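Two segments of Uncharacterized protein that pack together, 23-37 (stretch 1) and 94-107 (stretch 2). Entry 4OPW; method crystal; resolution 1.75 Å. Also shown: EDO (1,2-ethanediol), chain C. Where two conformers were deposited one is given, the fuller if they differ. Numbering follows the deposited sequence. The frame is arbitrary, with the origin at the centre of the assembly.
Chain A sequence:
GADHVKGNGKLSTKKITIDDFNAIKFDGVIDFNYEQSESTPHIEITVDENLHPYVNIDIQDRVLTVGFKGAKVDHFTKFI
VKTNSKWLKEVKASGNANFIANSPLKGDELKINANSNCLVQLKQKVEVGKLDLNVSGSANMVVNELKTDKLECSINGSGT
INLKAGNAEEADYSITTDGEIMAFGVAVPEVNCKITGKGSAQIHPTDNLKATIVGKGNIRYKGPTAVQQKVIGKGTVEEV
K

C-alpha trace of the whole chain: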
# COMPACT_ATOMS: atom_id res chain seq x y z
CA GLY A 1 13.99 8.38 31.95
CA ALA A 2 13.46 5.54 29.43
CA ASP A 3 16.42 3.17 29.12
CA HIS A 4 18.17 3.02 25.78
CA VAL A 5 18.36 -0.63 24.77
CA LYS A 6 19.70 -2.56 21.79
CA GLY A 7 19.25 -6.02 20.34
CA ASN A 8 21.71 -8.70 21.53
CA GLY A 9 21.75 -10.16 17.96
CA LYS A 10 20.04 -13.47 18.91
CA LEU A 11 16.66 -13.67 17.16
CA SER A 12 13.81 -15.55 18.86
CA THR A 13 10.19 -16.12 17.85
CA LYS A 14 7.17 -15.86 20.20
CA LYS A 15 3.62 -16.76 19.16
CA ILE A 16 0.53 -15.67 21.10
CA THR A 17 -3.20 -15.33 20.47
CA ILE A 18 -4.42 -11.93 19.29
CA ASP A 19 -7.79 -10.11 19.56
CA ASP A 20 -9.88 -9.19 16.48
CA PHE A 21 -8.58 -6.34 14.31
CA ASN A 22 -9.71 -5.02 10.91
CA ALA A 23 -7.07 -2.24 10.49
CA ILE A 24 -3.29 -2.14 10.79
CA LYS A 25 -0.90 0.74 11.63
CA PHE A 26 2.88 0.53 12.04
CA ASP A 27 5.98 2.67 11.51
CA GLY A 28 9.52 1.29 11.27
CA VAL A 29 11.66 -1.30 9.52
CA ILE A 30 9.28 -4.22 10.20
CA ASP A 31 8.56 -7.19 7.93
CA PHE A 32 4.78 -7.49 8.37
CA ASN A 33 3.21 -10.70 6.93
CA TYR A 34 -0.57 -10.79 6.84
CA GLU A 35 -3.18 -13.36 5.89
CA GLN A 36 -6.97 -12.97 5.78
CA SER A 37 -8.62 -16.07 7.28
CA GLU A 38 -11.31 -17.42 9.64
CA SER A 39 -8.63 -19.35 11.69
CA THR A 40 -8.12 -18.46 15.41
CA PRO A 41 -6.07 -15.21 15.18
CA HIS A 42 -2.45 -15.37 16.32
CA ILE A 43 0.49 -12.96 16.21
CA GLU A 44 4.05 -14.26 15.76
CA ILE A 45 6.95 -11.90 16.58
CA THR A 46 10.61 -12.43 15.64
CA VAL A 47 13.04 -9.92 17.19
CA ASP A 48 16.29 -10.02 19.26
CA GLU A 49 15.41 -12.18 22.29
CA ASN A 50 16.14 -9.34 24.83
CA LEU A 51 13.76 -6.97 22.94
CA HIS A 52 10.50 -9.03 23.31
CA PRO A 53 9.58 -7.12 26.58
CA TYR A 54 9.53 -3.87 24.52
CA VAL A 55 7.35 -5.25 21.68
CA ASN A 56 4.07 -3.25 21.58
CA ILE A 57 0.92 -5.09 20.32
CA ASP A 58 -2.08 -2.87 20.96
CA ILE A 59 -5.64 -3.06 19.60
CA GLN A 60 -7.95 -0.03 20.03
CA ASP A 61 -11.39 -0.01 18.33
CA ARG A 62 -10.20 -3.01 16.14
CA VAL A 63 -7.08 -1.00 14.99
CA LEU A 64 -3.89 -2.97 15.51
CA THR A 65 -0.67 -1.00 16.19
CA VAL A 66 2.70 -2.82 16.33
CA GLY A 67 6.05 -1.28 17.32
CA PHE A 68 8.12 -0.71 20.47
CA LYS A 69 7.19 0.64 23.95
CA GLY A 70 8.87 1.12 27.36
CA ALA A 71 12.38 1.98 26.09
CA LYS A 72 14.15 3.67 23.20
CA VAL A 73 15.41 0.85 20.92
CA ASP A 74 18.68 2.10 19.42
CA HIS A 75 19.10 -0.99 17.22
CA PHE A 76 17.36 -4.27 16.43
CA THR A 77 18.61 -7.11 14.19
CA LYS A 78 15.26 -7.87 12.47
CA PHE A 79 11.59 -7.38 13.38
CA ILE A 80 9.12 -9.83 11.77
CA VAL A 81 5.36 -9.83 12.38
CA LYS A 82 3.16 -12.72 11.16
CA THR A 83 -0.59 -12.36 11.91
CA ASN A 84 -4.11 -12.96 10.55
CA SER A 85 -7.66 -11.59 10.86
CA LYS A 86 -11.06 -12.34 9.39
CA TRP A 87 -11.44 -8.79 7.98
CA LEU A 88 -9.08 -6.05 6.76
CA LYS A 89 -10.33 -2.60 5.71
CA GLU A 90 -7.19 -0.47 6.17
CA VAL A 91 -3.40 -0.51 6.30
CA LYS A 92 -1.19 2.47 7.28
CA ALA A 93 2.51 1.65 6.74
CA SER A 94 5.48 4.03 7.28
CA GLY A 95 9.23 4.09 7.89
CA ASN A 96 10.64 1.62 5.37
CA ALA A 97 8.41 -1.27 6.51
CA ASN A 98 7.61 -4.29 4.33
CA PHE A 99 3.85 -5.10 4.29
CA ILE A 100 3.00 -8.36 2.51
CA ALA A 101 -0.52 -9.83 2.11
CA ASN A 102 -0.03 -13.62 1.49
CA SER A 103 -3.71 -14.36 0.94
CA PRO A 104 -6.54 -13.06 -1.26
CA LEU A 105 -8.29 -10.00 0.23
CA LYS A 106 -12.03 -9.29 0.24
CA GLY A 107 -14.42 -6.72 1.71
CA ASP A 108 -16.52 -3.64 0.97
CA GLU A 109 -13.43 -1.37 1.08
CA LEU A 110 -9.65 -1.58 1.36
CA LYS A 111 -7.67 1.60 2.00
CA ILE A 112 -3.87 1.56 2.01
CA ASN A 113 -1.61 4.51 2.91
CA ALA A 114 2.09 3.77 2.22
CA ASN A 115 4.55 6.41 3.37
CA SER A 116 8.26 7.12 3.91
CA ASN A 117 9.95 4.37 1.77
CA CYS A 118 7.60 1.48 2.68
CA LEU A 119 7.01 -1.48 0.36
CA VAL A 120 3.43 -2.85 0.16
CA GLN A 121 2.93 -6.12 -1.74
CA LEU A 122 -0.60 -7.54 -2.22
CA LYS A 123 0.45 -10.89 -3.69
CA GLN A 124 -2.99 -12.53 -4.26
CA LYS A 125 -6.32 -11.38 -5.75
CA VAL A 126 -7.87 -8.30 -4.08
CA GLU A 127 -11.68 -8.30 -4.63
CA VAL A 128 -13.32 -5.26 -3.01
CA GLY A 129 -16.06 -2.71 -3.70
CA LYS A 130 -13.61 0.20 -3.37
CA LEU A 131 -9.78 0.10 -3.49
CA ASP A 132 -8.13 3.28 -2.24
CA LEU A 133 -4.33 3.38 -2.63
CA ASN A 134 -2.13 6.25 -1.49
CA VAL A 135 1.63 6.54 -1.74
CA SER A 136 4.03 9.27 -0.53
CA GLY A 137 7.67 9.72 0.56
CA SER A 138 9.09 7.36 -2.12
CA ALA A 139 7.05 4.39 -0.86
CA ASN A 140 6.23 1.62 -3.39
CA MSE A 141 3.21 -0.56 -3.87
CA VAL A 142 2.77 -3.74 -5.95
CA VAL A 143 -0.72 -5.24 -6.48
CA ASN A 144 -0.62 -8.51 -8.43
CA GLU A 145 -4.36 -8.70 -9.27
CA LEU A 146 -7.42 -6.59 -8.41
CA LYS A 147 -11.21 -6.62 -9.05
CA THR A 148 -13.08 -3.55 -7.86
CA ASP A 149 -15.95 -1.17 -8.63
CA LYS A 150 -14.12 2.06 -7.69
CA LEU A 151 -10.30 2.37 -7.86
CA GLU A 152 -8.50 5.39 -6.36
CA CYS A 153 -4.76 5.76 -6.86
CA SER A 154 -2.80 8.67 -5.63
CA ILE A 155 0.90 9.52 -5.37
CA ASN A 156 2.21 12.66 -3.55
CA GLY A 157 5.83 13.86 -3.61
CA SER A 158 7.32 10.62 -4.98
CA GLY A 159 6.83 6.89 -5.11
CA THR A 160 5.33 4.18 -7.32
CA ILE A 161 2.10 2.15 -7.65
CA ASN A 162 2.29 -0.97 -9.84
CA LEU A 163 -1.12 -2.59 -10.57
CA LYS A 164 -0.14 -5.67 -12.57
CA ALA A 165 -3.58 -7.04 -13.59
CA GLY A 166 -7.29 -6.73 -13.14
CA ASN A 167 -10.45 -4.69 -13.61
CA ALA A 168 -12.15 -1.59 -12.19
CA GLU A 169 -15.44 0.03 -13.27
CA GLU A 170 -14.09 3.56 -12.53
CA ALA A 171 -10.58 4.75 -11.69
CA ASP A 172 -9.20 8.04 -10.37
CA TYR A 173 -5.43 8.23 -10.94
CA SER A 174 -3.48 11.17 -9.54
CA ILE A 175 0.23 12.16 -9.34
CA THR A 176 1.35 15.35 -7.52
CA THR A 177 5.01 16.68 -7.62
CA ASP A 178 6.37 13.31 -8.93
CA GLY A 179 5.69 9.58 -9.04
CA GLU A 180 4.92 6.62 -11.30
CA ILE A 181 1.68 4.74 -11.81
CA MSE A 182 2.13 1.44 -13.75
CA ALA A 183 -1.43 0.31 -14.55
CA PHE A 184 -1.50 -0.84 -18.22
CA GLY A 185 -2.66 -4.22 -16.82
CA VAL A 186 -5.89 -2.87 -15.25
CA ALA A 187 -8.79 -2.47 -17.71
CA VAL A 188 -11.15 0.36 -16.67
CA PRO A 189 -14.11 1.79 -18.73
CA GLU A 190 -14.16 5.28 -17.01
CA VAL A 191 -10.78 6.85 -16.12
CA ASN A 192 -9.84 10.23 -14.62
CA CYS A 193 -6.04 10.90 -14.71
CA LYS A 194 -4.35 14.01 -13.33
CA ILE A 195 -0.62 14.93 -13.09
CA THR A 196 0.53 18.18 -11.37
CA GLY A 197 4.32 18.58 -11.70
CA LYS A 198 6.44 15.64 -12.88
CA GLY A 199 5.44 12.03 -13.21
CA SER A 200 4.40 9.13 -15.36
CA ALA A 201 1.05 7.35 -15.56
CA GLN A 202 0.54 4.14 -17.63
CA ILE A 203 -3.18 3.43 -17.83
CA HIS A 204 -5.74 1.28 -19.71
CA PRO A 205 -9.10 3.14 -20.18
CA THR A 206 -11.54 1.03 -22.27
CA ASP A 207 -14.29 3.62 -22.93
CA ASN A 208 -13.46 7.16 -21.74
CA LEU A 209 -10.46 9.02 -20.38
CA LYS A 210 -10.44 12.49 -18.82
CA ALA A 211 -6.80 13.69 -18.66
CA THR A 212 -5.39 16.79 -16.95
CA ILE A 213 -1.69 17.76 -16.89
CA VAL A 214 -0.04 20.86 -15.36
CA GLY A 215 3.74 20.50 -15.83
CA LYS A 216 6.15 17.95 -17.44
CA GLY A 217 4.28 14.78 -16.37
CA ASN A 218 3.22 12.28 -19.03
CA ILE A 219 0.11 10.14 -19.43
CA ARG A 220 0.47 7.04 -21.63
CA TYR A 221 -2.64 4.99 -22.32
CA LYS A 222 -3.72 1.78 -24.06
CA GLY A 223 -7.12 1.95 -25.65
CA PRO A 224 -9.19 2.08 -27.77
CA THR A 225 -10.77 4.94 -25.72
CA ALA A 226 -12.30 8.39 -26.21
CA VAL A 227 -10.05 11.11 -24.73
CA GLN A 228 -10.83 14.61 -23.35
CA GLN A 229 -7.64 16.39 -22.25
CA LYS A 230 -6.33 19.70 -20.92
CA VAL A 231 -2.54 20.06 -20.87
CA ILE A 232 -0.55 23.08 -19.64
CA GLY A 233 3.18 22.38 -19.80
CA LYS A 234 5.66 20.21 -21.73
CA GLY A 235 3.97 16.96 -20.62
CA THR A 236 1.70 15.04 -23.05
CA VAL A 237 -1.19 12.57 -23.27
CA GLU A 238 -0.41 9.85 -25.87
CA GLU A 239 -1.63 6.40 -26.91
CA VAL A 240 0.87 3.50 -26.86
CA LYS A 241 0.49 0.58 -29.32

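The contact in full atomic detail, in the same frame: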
# COMPACT_ATOMS: atom_id res chain seq x y z
N ALA A 23 -7.91 -3.33 10.98
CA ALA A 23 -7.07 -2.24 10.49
C ALA A 23 -5.71 -2.37 11.12
O ALA A 23 -5.58 -2.82 12.27
CB ALA A 23 -7.70 -0.88 10.82
N ILE A 24 -4.67 -2.01 10.35
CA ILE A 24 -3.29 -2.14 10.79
C ILE A 24 -2.55 -0.81 10.65
O ILE A 24 -2.71 -0.13 9.63
CB ILE A 24 -2.55 -3.26 9.98
CG1 ILE A 24 -3.21 -4.65 10.16
CG2 ILE A 24 -1.04 -3.32 10.34
CD1 ILE A 24 -2.78 -5.74 9.09
N LYS A 25 -1.74 -0.46 11.65
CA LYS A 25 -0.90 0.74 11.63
C LYS A 25 0.45 0.41 12.22
O LYS A 25 0.53 -0.14 13.31
CB LYS A 25 -1.57 1.90 12.38
CG LYS A 25 -0.83 3.23 12.33
CD LYS A 25 -1.68 4.31 13.00
CE LYS A 25 -0.99 5.64 13.14
NZ LYS A 25 -1.84 6.63 13.86
N PHE A 26 1.53 0.74 11.50
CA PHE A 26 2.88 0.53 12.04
C PHE A 26 3.86 1.45 11.32
O PHE A 26 3.61 1.85 10.18
CB PHE A 26 3.32 -0.96 11.96
CG PHE A 26 3.43 -1.57 10.57
CD1 PHE A 26 2.30 -1.70 9.76
CD2 PHE A 26 4.62 -2.14 10.14
CE1 PHE A 26 2.39 -2.27 8.49
CE2 PHE A 26 4.69 -2.77 8.88
CZ PHE A 26 3.59 -2.79 8.05
N ASP A 27 4.96 1.76 11.99
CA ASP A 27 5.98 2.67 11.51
C ASP A 27 7.33 2.15 11.94
O ASP A 27 7.59 2.05 13.13
CB ASP A 27 5.71 4.08 12.11
CG ASP A 27 6.62 5.22 11.66
OD1 ASP A 27 7.35 5.04 10.67
OD2 ASP A 27 6.50 6.32 12.23
N GLY A 28 8.17 1.79 10.98
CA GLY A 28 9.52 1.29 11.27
C GLY A 28 9.89 0.17 10.34
O GLY A 28 9.04 -0.29 9.56
N VAL A 29 11.15 -0.28 10.42
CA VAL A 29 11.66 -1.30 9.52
C VAL A 29 11.22 -2.69 10.03
O VAL A 29 11.99 -3.44 10.64
CB VAL A 29 13.19 -1.17 9.30
CG1 VAL A 29 13.66 -2.16 8.23
CG2 VAL A 29 13.53 0.27 8.89
N ILE A 30 9.93 -2.99 9.77
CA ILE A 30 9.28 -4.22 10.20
C ILE A 30 8.83 -4.99 8.98
O ILE A 30 8.28 -4.39 8.06
CB ILE A 30 8.06 -3.86 11.13
CG1 ILE A 30 8.54 -3.18 12.44
CG2 ILE A 30 7.15 -5.08 11.41
CD1 ILE A 30 7.44 -2.40 13.16
N ASP A 31 9.07 -6.30 8.97
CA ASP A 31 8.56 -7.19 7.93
C ASP A 31 7.22 -7.69 8.41
O ASP A 31 7.19 -8.53 9.31
CB ASP A 31 9.56 -8.34 7.69
CG ASP A 31 10.88 -7.77 7.22
OD1 ASP A 31 10.91 -7.17 6.12
OD2 ASP A 31 11.85 -7.75 8.03
N PHE A 32 6.12 -7.14 7.89
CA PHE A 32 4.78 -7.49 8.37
C PHE A 32 4.07 -8.40 7.36
O PHE A 32 3.78 -7.98 6.23
CB PHE A 32 3.95 -6.20 8.63
CG PHE A 32 2.73 -6.38 9.50
CD1 PHE A 32 1.64 -7.13 9.06
CD2 PHE A 32 2.61 -5.70 10.71
CE1 PHE A 32 0.51 -7.30 9.87
CE2 PHE A 32 1.48 -5.85 11.51
CZ PHE A 32 0.43 -6.64 11.08
N ASN A 33 3.83 -9.66 7.75
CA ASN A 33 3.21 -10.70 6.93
C ASN A 33 1.79 -10.95 7.40
O ASN A 33 1.57 -11.32 8.56
CB ASN A 33 4.06 -11.99 7.00
CG ASN A 33 5.44 -11.74 6.40
OD1 ASN A 33 5.56 -11.21 5.29
ND2 ASN A 33 6.50 -11.97 7.17
N TYR A 34 0.84 -10.70 6.51
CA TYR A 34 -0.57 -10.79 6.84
C TYR A 34 -1.31 -11.79 5.99
O TYR A 34 -1.06 -11.92 4.79
CB TYR A 34 -1.25 -9.39 6.68
CG TYR A 34 -2.75 -9.42 6.85
CD1 TYR A 34 -3.32 -9.40 8.12
CD2 TYR A 34 -3.60 -9.53 5.75
CE1 TYR A 34 -4.70 -9.54 8.29
CE2 TYR A 34 -4.97 -9.68 5.91
CZ TYR A 34 -5.52 -9.67 7.18
OH TYR A 34 -6.88 -9.81 7.30
N GLU A 35 -2.28 -12.47 6.61
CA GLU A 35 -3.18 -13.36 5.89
C GLU A 35 -4.61 -13.12 6.39
O GLU A 35 -4.82 -12.91 7.59
CB GLU A 35 -2.77 -14.83 6.03
CG GLU A 35 -1.62 -15.22 5.11
CD GLU A 35 -1.05 -16.62 5.30
OE1 GLU A 35 -1.84 -17.57 5.50
OE2 GLU A 35 0.19 -16.76 5.22
N GLN A 36 -5.55 -13.11 5.46
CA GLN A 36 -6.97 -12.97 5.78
C GLN A 36 -7.56 -14.37 5.88
O GLN A 36 -7.49 -15.14 4.91
CB GLN A 36 -7.71 -12.10 4.74
CG GLN A 36 -9.10 -11.64 5.25
CD GLN A 36 -9.99 -11.00 4.20
OE1 GLN A 36 -9.56 -10.63 3.11
NE2 GLN A 36 -11.27 -10.84 4.52
N SER A 37 -8.07 -14.73 7.06
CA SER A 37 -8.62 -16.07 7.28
C SER A 37 -9.58 -16.09 8.45
O SER A 37 -9.56 -15.18 9.27
CB SER A 37 -7.51 -17.08 7.53
OG SER A 37 -6.94 -16.91 8.82
N SER A 94 4.49 2.95 7.34
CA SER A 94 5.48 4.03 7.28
C SER A 94 6.85 3.52 7.69
O SER A 94 6.96 2.43 8.27
CB SER A 94 5.08 5.15 8.24
OG SER A 94 3.81 5.68 7.90
N GLY A 95 7.88 4.31 7.40
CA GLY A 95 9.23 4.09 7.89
C GLY A 95 10.00 2.90 7.37
O GLY A 95 10.73 2.26 8.13
N ASN A 96 9.89 2.65 6.06
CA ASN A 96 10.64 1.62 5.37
C ASN A 96 10.27 0.20 5.83
O ASN A 96 11.09 -0.71 5.82
CB ASN A 96 12.17 1.89 5.46
CG ASN A 96 12.92 1.62 4.18
OD1 ASN A 96 12.51 0.79 3.35
ND2 ASN A 96 14.04 2.30 3.98
N ALA A 97 8.99 0.02 6.19
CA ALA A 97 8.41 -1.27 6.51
C ALA A 97 8.15 -2.08 5.23
O ALA A 97 8.12 -1.50 4.13
CB ALA A 97 7.08 -1.06 7.24
N ASN A 98 8.01 -3.39 5.38
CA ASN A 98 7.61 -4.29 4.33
C ASN A 98 6.24 -4.85 4.74
O ASN A 98 6.16 -5.52 5.78
CB ASN A 98 8.64 -5.41 4.11
CG ASN A 98 9.96 -5.02 3.47
OD1 ASN A 98 10.08 -4.02 2.75
ND2 ASN A 98 10.97 -5.85 3.67
N PHE A 99 5.17 -4.50 4.03
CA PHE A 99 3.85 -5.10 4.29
C PHE A 99 3.56 -6.08 3.17
O PHE A 99 3.57 -5.69 2.01
CB PHE A 99 2.71 -4.07 4.44
CG PHE A 99 1.39 -4.75 4.71
CD1 PHE A 99 1.01 -5.07 6.01
CD2 PHE A 99 0.52 -5.08 3.67
CE1 PHE A 99 -0.21 -5.71 6.27
CE2 PHE A 99 -0.71 -5.70 3.93
CZ PHE A 99 -1.05 -6.04 5.23
N ILE A 100 3.33 -7.35 3.52
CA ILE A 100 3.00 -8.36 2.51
C ILE A 100 1.69 -9.05 2.87
O ILE A 100 1.57 -9.60 3.98
CB ILE A 100 4.14 -9.42 2.34
CG1 ILE A 100 5.49 -8.78 1.86
CG2 ILE A 100 3.69 -10.53 1.38
CD1 ILE A 100 6.69 -9.75 1.86
N ALA A 101 0.72 -9.07 1.94
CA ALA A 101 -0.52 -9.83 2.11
C ALA A 101 -0.33 -11.15 1.33
O ALA A 101 -0.16 -11.12 0.10
CB ALA A 101 -1.73 -9.04 1.61
N ASN A 102 -0.27 -12.27 2.06
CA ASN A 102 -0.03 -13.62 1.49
C ASN A 102 -1.30 -14.43 1.29
O ASN A 102 -1.27 -15.67 1.24
CB ASN A 102 0.94 -14.38 2.37
CG ASN A 102 2.36 -13.91 2.18
OD1 ASN A 102 2.83 -13.75 1.05
ND2 ASN A 102 3.05 -13.66 3.28
N SER A 103 -2.42 -13.74 1.18
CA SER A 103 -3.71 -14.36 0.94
C SER A 103 -4.51 -13.47 0.03
O SER A 103 -4.24 -12.27 -0.01
CB SER A 103 -4.47 -14.53 2.26
OG SER A 103 -4.98 -13.28 2.70
N PRO A 104 -5.60 -13.98 -0.59
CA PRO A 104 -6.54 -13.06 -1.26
C PRO A 104 -7.16 -12.14 -0.21
O PRO A 104 -7.13 -12.45 1.00
CB PRO A 104 -7.59 -14.00 -1.87
CG PRO A 104 -6.98 -15.37 -1.86
CD PRO A 104 -6.09 -15.37 -0.63
N LEU A 105 -7.66 -10.98 -0.65
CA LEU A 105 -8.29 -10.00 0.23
C LEU A 105 -9.68 -9.65 -0.28
O LEU A 105 -9.86 -9.44 -1.49
CB LEU A 105 -7.46 -8.72 0.34
CG LEU A 105 -6.03 -8.86 0.92
CD1 LEU A 105 -5.26 -7.58 0.75
CD2 LEU A 105 -6.06 -9.29 2.37
N LYS A 106 -10.65 -9.59 0.63
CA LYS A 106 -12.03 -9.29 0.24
C LYS A 106 -12.62 -8.28 1.22
O LYS A 106 -12.05 -8.05 2.29
CB LYS A 106 -12.88 -10.56 0.16
CG LYS A 106 -13.08 -11.29 1.48
CD LYS A 106 -14.03 -12.48 1.35
CE LYS A 106 -14.16 -13.22 2.66
NZ LYS A 106 -14.82 -12.37 3.68
N GLY A 107 -13.74 -7.68 0.86
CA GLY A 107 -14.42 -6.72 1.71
C GLY A 107 -15.05 -5.59 0.93
O GLY A 107 -14.78 -5.45 -0.26
C1 EDO C . 10.68 -0.60 14.68
O1 EDO C . 11.31 0.68 14.76
C2 EDO C . 9.37 -0.56 15.51
O2 EDO C . 8.59 0.54 15.11
O HOH W 1 2.16 4.21 9.69
O HOH W 2 7.06 -8.61 5.02
O HOH W 3 5.93 -12.95 3.37
O HOH W 4 2.04 -14.84 5.97
O HOH W 5 -8.06 -15.10 2.29

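Strands 31-36 and 98-101 lie side by side and run parallel, 13° apart, and their backbone amides and carbonyls pair in an unbroken ladder. N98 N gives to I30 O (2.9 Å), F32 N to N98 O (2.7 Å), I100 N to F32 O (2.8 Å), Y34 N to I100 O (2.9 Å) and N102 N to Y34 O (2.9 Å). N98 and I100 each use both their N-H and C=O, and so do F32, which sits across from F99 and bonds to the residues on either side of it, and Y34, which does the same around A101, as parallel pairing requires.

Before the ladder, S94 N reaches F26 O (3.2 Å) and G28 N reaches S94 O (3.0 Å). Between these bonds and the ladder both chains turn. G28 O is satisfied inside its own stretch by I30 N (2.9 Å), while G95 has a positive phi, and a CB there would clash with D27 OD1 and G28 N.

After the ladder, side chains replace backbone partners. S103 OG accepts from Q36 N (2.8 Å) and donates to P104 O (2.9 Å), so one hydroxyl serves both stretches. Q36 extends its amide to take K106 N on OE1 (2.9 Å); its NE2 is satisfied elsewhere in the structure.

Alternation sorts the side chains. D31, N33, N98 and I100 share one face, where N98 ND2 donates to D31 OD1 (2.8 Å). N33 OD1 and N102 ND2, 4.0 Å apart, are not bonded directly; a water donates to the first and accepts from the second, and another water links N102 ND2 to E35 OE2 in the same sense.

F32, Y34, F99 and A101 occupy the other, buried face. The F99 ring is the hub: its CE1 lies 3.8 Å from I24 CD1 and 3.6 Å from F32 CD1, and its CZ 3.7 Å from Y34 CB. Y34 CE2 meets L105 CD2 at 3.7 Å, extending this apolar layer beyond the ladder.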